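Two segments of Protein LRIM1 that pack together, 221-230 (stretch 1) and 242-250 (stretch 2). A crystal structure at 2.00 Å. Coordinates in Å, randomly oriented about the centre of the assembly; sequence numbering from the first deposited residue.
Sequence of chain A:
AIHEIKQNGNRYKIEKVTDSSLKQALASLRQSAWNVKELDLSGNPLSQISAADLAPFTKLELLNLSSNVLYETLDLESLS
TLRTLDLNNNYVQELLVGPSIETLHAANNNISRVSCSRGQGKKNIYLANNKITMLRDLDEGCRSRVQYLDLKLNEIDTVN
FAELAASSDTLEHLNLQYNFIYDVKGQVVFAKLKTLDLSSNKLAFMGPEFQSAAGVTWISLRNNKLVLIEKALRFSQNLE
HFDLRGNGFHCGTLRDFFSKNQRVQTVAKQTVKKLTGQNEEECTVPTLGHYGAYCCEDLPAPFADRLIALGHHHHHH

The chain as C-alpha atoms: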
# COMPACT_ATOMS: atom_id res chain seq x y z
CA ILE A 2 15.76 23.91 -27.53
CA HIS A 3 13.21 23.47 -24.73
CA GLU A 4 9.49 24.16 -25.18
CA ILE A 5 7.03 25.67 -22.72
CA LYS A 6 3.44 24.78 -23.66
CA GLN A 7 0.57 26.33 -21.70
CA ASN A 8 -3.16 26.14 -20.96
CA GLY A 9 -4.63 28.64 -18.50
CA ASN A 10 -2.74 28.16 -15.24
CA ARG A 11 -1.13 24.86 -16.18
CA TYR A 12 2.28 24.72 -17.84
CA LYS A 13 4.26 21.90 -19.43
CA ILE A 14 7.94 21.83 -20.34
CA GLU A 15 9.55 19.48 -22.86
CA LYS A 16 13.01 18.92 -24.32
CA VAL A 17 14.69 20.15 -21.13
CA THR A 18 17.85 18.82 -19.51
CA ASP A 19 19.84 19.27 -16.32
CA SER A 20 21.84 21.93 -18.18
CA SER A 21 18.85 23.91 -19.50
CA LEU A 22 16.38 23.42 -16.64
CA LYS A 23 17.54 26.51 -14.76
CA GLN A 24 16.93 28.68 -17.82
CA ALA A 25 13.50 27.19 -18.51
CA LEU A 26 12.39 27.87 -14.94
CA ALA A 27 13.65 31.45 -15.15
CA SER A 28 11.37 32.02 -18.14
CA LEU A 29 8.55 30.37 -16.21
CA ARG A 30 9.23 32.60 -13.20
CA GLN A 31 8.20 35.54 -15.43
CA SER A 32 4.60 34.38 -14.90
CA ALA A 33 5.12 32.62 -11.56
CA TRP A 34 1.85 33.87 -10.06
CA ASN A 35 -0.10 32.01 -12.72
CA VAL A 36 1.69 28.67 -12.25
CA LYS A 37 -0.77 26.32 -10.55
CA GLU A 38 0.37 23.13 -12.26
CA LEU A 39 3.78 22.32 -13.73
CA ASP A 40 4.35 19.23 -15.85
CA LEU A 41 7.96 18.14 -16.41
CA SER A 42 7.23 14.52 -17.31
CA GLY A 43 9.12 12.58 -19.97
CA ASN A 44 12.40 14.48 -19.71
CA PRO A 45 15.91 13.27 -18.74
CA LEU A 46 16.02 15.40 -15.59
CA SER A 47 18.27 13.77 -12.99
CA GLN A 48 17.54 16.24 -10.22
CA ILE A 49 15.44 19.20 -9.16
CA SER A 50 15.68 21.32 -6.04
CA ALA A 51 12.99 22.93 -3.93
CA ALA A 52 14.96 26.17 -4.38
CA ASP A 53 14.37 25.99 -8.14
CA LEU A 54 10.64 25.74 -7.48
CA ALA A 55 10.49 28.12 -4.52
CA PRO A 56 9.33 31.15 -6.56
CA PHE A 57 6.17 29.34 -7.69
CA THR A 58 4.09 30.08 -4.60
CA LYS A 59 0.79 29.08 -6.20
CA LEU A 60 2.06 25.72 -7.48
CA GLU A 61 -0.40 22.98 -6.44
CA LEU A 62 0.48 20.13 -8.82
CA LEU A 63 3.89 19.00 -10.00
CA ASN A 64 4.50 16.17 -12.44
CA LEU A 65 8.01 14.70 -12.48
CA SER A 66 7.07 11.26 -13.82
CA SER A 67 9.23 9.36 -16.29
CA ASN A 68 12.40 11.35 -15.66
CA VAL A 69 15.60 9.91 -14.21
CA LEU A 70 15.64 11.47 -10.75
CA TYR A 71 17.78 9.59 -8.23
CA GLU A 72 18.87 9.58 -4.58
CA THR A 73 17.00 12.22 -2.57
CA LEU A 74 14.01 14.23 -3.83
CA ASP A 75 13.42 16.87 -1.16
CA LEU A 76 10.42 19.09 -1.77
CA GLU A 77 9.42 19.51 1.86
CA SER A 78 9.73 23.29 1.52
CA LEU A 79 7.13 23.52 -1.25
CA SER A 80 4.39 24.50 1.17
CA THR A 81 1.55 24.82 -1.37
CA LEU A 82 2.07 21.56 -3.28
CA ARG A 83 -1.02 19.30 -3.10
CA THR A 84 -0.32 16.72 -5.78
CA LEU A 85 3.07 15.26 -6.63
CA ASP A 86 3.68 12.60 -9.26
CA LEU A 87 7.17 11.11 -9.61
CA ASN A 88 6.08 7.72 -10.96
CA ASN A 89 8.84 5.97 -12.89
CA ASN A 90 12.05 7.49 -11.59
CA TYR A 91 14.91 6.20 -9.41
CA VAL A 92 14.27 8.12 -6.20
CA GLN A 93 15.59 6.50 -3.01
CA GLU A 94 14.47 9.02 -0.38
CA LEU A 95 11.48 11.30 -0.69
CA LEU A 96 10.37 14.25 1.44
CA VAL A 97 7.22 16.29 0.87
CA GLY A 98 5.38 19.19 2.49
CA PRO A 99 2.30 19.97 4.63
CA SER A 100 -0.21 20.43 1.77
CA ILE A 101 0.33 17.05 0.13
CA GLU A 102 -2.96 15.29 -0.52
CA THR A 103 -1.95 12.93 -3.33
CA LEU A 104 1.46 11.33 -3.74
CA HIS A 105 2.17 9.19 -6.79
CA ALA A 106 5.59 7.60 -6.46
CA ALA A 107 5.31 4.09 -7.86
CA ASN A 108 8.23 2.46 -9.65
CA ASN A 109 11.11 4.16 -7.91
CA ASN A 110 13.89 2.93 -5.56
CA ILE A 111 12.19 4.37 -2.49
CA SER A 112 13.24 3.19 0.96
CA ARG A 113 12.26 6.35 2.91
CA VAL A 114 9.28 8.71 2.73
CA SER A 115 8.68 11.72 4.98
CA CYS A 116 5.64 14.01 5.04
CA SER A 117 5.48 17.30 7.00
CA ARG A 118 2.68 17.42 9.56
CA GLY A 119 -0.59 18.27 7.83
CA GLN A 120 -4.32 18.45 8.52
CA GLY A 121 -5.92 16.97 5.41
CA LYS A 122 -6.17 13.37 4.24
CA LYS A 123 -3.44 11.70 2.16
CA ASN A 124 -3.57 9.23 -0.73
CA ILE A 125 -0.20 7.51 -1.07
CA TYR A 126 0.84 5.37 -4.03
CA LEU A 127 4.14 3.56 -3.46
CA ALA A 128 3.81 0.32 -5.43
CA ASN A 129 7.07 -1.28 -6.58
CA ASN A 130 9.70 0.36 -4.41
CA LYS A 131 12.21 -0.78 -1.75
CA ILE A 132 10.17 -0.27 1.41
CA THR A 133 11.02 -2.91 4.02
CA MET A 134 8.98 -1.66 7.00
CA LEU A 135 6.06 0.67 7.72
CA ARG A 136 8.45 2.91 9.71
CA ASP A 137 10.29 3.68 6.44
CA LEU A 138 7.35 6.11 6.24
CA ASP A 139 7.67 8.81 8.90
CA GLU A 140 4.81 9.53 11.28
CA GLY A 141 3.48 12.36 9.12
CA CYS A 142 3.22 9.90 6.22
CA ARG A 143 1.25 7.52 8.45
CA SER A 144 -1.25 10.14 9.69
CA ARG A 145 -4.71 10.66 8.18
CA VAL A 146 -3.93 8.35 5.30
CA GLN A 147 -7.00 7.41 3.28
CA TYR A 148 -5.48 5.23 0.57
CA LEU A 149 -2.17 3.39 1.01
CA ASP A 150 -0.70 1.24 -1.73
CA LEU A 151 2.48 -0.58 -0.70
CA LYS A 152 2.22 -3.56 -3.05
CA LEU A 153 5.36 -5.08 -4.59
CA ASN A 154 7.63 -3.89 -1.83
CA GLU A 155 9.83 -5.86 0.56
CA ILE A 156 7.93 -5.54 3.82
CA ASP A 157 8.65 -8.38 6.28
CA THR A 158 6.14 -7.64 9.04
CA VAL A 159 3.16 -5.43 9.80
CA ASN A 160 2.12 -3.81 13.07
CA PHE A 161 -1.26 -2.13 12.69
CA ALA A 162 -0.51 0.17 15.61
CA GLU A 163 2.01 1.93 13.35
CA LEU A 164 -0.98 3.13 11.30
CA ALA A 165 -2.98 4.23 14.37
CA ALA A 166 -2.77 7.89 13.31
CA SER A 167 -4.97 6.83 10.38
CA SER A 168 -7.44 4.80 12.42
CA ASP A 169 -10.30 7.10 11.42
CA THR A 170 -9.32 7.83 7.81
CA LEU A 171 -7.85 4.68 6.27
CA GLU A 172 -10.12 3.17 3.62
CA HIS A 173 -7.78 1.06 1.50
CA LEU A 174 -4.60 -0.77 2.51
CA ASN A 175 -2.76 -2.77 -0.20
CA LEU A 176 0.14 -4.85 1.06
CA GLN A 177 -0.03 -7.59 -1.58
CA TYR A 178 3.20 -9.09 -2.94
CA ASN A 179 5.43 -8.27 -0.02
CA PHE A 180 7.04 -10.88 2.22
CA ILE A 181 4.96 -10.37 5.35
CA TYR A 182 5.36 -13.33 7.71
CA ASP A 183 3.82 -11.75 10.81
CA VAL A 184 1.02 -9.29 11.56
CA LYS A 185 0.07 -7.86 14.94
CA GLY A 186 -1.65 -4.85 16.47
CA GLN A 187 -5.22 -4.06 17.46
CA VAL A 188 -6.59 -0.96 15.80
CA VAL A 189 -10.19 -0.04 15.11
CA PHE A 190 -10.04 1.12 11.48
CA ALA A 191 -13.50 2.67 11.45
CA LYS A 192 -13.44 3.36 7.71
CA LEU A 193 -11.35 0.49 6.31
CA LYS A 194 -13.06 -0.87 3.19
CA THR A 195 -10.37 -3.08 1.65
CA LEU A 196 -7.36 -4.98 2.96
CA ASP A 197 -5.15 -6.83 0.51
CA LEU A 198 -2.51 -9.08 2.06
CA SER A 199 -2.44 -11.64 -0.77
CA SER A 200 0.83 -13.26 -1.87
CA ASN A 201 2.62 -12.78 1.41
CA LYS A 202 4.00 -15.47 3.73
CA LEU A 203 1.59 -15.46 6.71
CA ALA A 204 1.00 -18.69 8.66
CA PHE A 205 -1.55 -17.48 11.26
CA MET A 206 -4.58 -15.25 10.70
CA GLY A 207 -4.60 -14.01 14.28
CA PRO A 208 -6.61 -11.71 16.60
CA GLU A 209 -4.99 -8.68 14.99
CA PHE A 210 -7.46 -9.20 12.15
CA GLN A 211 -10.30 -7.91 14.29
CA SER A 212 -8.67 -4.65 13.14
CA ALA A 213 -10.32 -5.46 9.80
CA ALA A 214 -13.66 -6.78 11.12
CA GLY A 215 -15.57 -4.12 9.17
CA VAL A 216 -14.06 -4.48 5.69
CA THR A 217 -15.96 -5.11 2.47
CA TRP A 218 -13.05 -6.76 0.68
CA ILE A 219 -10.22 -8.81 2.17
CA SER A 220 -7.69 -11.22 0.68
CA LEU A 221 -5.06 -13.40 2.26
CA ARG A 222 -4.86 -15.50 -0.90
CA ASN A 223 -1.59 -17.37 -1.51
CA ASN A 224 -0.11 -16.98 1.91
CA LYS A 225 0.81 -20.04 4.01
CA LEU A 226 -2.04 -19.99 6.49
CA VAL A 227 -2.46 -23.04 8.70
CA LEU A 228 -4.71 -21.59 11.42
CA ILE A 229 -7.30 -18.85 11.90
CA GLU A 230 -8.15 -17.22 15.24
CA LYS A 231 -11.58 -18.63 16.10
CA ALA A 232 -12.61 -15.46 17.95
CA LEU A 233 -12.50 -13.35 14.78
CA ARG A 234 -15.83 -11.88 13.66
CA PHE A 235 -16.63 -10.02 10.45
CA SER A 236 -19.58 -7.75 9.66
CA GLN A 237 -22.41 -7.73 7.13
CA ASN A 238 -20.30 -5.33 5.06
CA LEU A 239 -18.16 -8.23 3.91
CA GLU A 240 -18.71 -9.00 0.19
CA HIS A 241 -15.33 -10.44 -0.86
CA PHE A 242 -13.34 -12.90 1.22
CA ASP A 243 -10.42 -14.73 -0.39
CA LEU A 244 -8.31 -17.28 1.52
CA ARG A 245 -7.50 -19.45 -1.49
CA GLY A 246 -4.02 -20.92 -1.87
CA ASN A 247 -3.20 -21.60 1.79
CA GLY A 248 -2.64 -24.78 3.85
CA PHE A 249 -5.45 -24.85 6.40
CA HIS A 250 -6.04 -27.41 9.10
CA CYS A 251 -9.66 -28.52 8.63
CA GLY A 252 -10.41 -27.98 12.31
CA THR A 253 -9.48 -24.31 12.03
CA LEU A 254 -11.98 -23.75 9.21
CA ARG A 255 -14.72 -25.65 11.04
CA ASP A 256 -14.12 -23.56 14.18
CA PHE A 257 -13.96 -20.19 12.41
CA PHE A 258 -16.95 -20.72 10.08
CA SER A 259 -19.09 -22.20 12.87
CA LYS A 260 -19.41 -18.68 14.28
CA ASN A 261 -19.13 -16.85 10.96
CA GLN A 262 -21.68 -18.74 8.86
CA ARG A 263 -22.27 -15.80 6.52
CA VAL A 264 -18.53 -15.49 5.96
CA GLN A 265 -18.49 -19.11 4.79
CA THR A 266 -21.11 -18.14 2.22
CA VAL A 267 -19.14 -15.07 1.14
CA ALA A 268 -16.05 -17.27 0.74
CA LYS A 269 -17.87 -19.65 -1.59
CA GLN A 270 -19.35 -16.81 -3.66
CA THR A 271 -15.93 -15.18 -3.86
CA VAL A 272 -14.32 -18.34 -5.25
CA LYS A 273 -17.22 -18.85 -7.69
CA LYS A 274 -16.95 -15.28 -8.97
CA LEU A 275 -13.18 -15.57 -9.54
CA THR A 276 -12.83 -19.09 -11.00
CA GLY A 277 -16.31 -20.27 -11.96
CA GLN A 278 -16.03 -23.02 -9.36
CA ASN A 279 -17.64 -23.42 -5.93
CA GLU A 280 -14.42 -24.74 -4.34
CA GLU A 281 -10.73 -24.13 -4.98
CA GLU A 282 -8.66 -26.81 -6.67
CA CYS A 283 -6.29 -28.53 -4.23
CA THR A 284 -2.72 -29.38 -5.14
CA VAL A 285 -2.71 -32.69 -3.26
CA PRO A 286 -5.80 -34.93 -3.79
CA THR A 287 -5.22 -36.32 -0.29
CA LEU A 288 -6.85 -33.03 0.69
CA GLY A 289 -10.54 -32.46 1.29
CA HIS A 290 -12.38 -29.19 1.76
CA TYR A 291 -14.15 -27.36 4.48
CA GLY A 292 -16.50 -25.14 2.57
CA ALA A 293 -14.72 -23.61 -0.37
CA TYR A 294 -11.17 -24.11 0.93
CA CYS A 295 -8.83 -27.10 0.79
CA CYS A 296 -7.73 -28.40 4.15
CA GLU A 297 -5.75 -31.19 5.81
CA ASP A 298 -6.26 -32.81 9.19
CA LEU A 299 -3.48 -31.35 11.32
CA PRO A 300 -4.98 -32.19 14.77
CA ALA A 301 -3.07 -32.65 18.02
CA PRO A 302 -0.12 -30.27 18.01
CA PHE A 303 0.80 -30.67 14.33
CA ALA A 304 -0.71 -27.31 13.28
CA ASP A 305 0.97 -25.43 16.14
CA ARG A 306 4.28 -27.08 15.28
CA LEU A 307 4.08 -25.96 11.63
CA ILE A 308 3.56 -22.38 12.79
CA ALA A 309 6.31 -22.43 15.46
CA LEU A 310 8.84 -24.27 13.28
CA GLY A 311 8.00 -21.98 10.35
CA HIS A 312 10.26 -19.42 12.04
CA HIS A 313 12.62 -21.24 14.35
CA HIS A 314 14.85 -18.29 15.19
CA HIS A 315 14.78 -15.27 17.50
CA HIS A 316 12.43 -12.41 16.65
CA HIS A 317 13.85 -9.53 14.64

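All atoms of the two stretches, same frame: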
# COMPACT_ATOMS: atom_id res chain seq x y z
N LEU A 221 -6.31 -12.83 1.82
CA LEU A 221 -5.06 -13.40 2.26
C LEU A 221 -4.72 -14.56 1.33
O LEU A 221 -4.09 -15.53 1.73
CB LEU A 221 -5.15 -13.86 3.72
CG LEU A 221 -4.96 -12.76 4.78
CD1 LEU A 221 -6.17 -11.84 4.84
CD2 LEU A 221 -4.70 -13.37 6.16
N ARG A 222 -5.13 -14.45 0.07
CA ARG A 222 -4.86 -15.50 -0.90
C ARG A 222 -3.37 -15.76 -1.03
O ARG A 222 -2.58 -14.83 -0.96
CB ARG A 222 -5.43 -15.12 -2.27
CG ARG A 222 -5.09 -16.13 -3.37
CD ARG A 222 -5.37 -15.56 -4.74
NE ARG A 222 -5.28 -16.56 -5.80
CZ ARG A 222 -5.27 -16.27 -7.09
NH1 ARG A 222 -5.34 -15.00 -7.48
NH2 ARG A 222 -5.21 -17.24 -8.00
N ASN A 223 -2.99 -17.02 -1.24
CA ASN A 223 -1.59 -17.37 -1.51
C ASN A 223 -0.63 -16.88 -0.44
O ASN A 223 0.46 -16.37 -0.73
CB ASN A 223 -1.17 -16.89 -2.90
CG ASN A 223 -1.79 -17.74 -4.01
OD1 ASN A 223 -2.46 -18.72 -3.74
ND2 ASN A 223 -1.57 -17.36 -5.26
N ASN A 224 -1.05 -17.04 0.80
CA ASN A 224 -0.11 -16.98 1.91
C ASN A 224 0.26 -18.41 2.28
O ASN A 224 0.35 -19.27 1.40
CB ASN A 224 -0.73 -16.21 3.07
CG ASN A 224 -0.56 -14.70 2.90
OD1 ASN A 224 0.29 -14.10 3.54
ND2 ASN A 224 -1.35 -14.10 2.02
N LYS A 225 0.50 -18.68 3.56
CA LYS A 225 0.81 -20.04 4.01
C LYS A 225 0.03 -20.34 5.26
O LYS A 225 0.54 -20.97 6.19
CB LYS A 225 2.32 -20.17 4.28
CG LYS A 225 3.15 -19.75 3.08
CD LYS A 225 4.59 -20.18 3.20
CE LYS A 225 5.46 -19.06 3.68
NZ LYS A 225 6.81 -19.20 3.11
N LEU A 226 -1.22 -19.89 5.29
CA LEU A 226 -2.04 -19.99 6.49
C LEU A 226 -2.31 -21.43 6.88
O LEU A 226 -2.72 -22.24 6.05
CB LEU A 226 -3.37 -19.26 6.30
CG LEU A 226 -3.29 -17.75 6.09
CD1 LEU A 226 -4.67 -17.19 5.81
CD2 LEU A 226 -2.64 -17.04 7.30
N VAL A 227 -2.11 -21.74 8.15
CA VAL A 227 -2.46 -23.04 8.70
C VAL A 227 -3.66 -22.89 9.64
O VAL A 227 -4.55 -23.73 9.66
CB VAL A 227 -1.29 -23.64 9.50
CG1 VAL A 227 -1.61 -25.06 9.91
CG2 VAL A 227 0.01 -23.59 8.68
N LEU A 228 -3.67 -21.81 10.42
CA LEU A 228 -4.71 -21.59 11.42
C LEU A 228 -5.32 -20.20 11.33
O LEU A 228 -4.68 -19.25 10.88
CB LEU A 228 -4.13 -21.75 12.83
CG LEU A 228 -3.56 -23.12 13.19
CD1 LEU A 228 -3.08 -23.13 14.65
CD2 LEU A 228 -4.60 -24.20 12.95
N ILE A 229 -6.56 -20.10 11.80
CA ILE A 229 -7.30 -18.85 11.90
C ILE A 229 -7.77 -18.70 13.34
O ILE A 229 -8.24 -19.67 13.94
CB ILE A 229 -8.56 -18.85 11.01
CG1 ILE A 229 -8.19 -19.05 9.54
CG2 ILE A 229 -9.37 -17.56 11.20
CD1 ILE A 229 -9.39 -19.25 8.60
N GLU A 230 -7.68 -17.49 13.88
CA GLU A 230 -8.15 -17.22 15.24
C GLU A 230 -9.67 -17.38 15.27
O GLU A 230 -10.39 -16.68 14.56
CB GLU A 230 -7.75 -15.80 15.66
CG GLU A 230 -8.41 -15.30 16.93
CD GLU A 230 -8.13 -16.22 18.12
OE1 GLU A 230 -6.95 -16.41 18.46
OE2 GLU A 230 -9.10 -16.75 18.70
N PHE A 242 -14.12 -12.26 0.19
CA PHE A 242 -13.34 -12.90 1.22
C PHE A 242 -12.54 -14.01 0.56
O PHE A 242 -13.11 -15.04 0.18
CB PHE A 242 -14.28 -13.44 2.31
CG PHE A 242 -13.58 -13.99 3.52
CD1 PHE A 242 -13.22 -13.16 4.57
CD2 PHE A 242 -13.33 -15.35 3.63
CE1 PHE A 242 -12.60 -13.68 5.70
CE2 PHE A 242 -12.71 -15.87 4.75
CZ PHE A 242 -12.34 -15.04 5.79
N ASP A 243 -11.23 -13.82 0.42
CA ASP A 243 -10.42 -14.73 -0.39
C ASP A 243 -9.24 -15.30 0.40
O ASP A 243 -8.23 -14.62 0.62
CB ASP A 243 -9.90 -13.98 -1.62
CG ASP A 243 -9.27 -14.89 -2.65
OD1 ASP A 243 -9.08 -16.09 -2.35
OD2 ASP A 243 -8.95 -14.41 -3.76
N LEU A 244 -9.37 -16.57 0.81
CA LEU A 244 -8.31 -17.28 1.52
C LEU A 244 -7.82 -18.47 0.70
O LEU A 244 -7.34 -19.45 1.26
CB LEU A 244 -8.82 -17.80 2.86
CG LEU A 244 -9.41 -16.79 3.83
CD1 LEU A 244 -9.72 -17.47 5.16
CD2 LEU A 244 -8.46 -15.62 4.03
N ARG A 245 -7.98 -18.39 -0.61
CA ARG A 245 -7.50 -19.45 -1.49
C ARG A 245 -5.98 -19.57 -1.39
O ARG A 245 -5.32 -18.61 -1.01
CB ARG A 245 -7.88 -19.14 -2.94
CG ARG A 245 -9.35 -19.28 -3.27
CD ARG A 245 -9.57 -18.92 -4.72
NE ARG A 245 -9.12 -17.55 -4.98
CZ ARG A 245 -8.79 -17.07 -6.17
NH1 ARG A 245 -8.83 -17.84 -7.25
NH2 ARG A 245 -8.40 -15.81 -6.28
N GLY A 246 -5.45 -20.74 -1.72
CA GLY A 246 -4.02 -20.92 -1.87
C GLY A 246 -3.22 -21.08 -0.58
O GLY A 246 -2.02 -20.87 -0.56
N ASN A 247 -3.89 -21.44 0.51
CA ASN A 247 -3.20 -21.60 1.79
C ASN A 247 -3.04 -23.08 2.16
O ASN A 247 -3.10 -23.94 1.29
CB ASN A 247 -3.94 -20.78 2.84
CG ASN A 247 -3.69 -19.29 2.68
OD1 ASN A 247 -2.56 -18.84 2.81
ND2 ASN A 247 -4.74 -18.52 2.38
N GLY A 248 -2.80 -23.39 3.43
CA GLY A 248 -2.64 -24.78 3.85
C GLY A 248 -3.37 -25.07 5.15
O GLY A 248 -2.76 -25.49 6.13
N PHE A 249 -4.68 -24.84 5.16
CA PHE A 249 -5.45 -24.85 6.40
C PHE A 249 -5.57 -26.23 7.03
O PHE A 249 -5.67 -27.23 6.34
CB PHE A 249 -6.87 -24.34 6.14
CG PHE A 249 -6.94 -22.88 5.86
CD1 PHE A 249 -6.59 -21.95 6.82
CD2 PHE A 249 -7.40 -22.43 4.62
CE1 PHE A 249 -6.67 -20.60 6.56
CE2 PHE A 249 -7.47 -21.07 4.35
CZ PHE A 249 -7.11 -20.16 5.32
N HIS A 250 -5.58 -26.26 8.36
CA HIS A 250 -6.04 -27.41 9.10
C HIS A 250 -7.57 -27.37 9.08
O HIS A 250 -8.16 -26.33 9.36
CB HIS A 250 -5.51 -27.36 10.54
CG HIS A 250 -6.30 -28.17 11.52
ND1 HIS A 250 -6.56 -29.51 11.35
CD2 HIS A 250 -6.87 -27.83 12.70
CE1 HIS A 250 -7.26 -29.96 12.37
NE2 HIS A 250 -7.46 -28.96 13.21
O HOH W 1 0.21 -22.03 0.79

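Two successive, similarly shaped segments of the chain lie side by side and are joined by a ladder of backbone hydrogen bonds, an asparagine whose side chain serves the neighbouring backbone, and a small apolar core, burying 727 Å² in all. The ladder begins where Leu-221 N donates to Asp-243 O (2.9 Å) and Asn-223 N to Arg-245 O (2.8 Å); Arg-222 CA also approaches Arg-245 O (3.1 Å) in a CA-H...O contact. Farther along the donors change sides: Gly-248 N bonds to Leu-226 O (2.9 Å) and His-250 N to Val-227 O (3.0 Å).

Between these two sets the backbone of stretch 1 turns, and the side chain of Asn-247 fills the gap. Its ND2 donates to Leu-221 O (3.1 Å) and, within its own stretch, to Leu-244 O (3.0 Å), while OD1 accepts from Leu-226 N (3.0 Å, nearly linear). An amide suits this place because it offers donor and acceptor together, pairing backbone groups on both sides of the turn. Asn-224 plays a related part inside stretch 1, its ND2 making weak hydrogen bonds to Leu-221 O (3.1 Å) and Arg-222 O (3.3 Å). A water bridges two carbonyls that cannot bond each other, donating to Asn-224 O (2.8 Å) and Gly-246 O (2.9 Å).

Gly-246 has positive phi, which favours glycine, and its CA lies 3.3 Å from Asn-223 OD1; a beta carbon here would clash with that oxygen.

On the apolar side, Leu-226 points toward stretch 2 and sets its CB 3.6 Å from Phe-249 CE1. Ile-229, also pointing toward stretch 2, brings CD1 to 3.7 Å from Phe-249 CE1 and 3.9 Å from Leu-244 CD1. Leu-221 CB meets Leu-244 CD2 at 3.8 Å. Phe-249 and Leu-244 start away from stretch 1 at their CA-to-CB bonds, yet their ends come nearer. All five side chains are buried hydrocarbons, with no polar groups to satisfy.

Where the contact is partly exposed, the guanidinium of Arg-222 lies flat on that of Arg-245, centres 3.7 Å apart and planes at 21°. The like charges come close, with Arg-222 NE 3.2 Å from Arg-245 NH2, but both atoms are donors and do not bond. Asp-243 partly offsets this charge and holds Arg-245 in place: Arg-245 NH2 makes a salt bridge to Asp-243 OD2 (2.9 Å), and Asp-243 OD1 accepts from Arg-245 NE (3.0 Å) and Arg-245 N (3.1 Å).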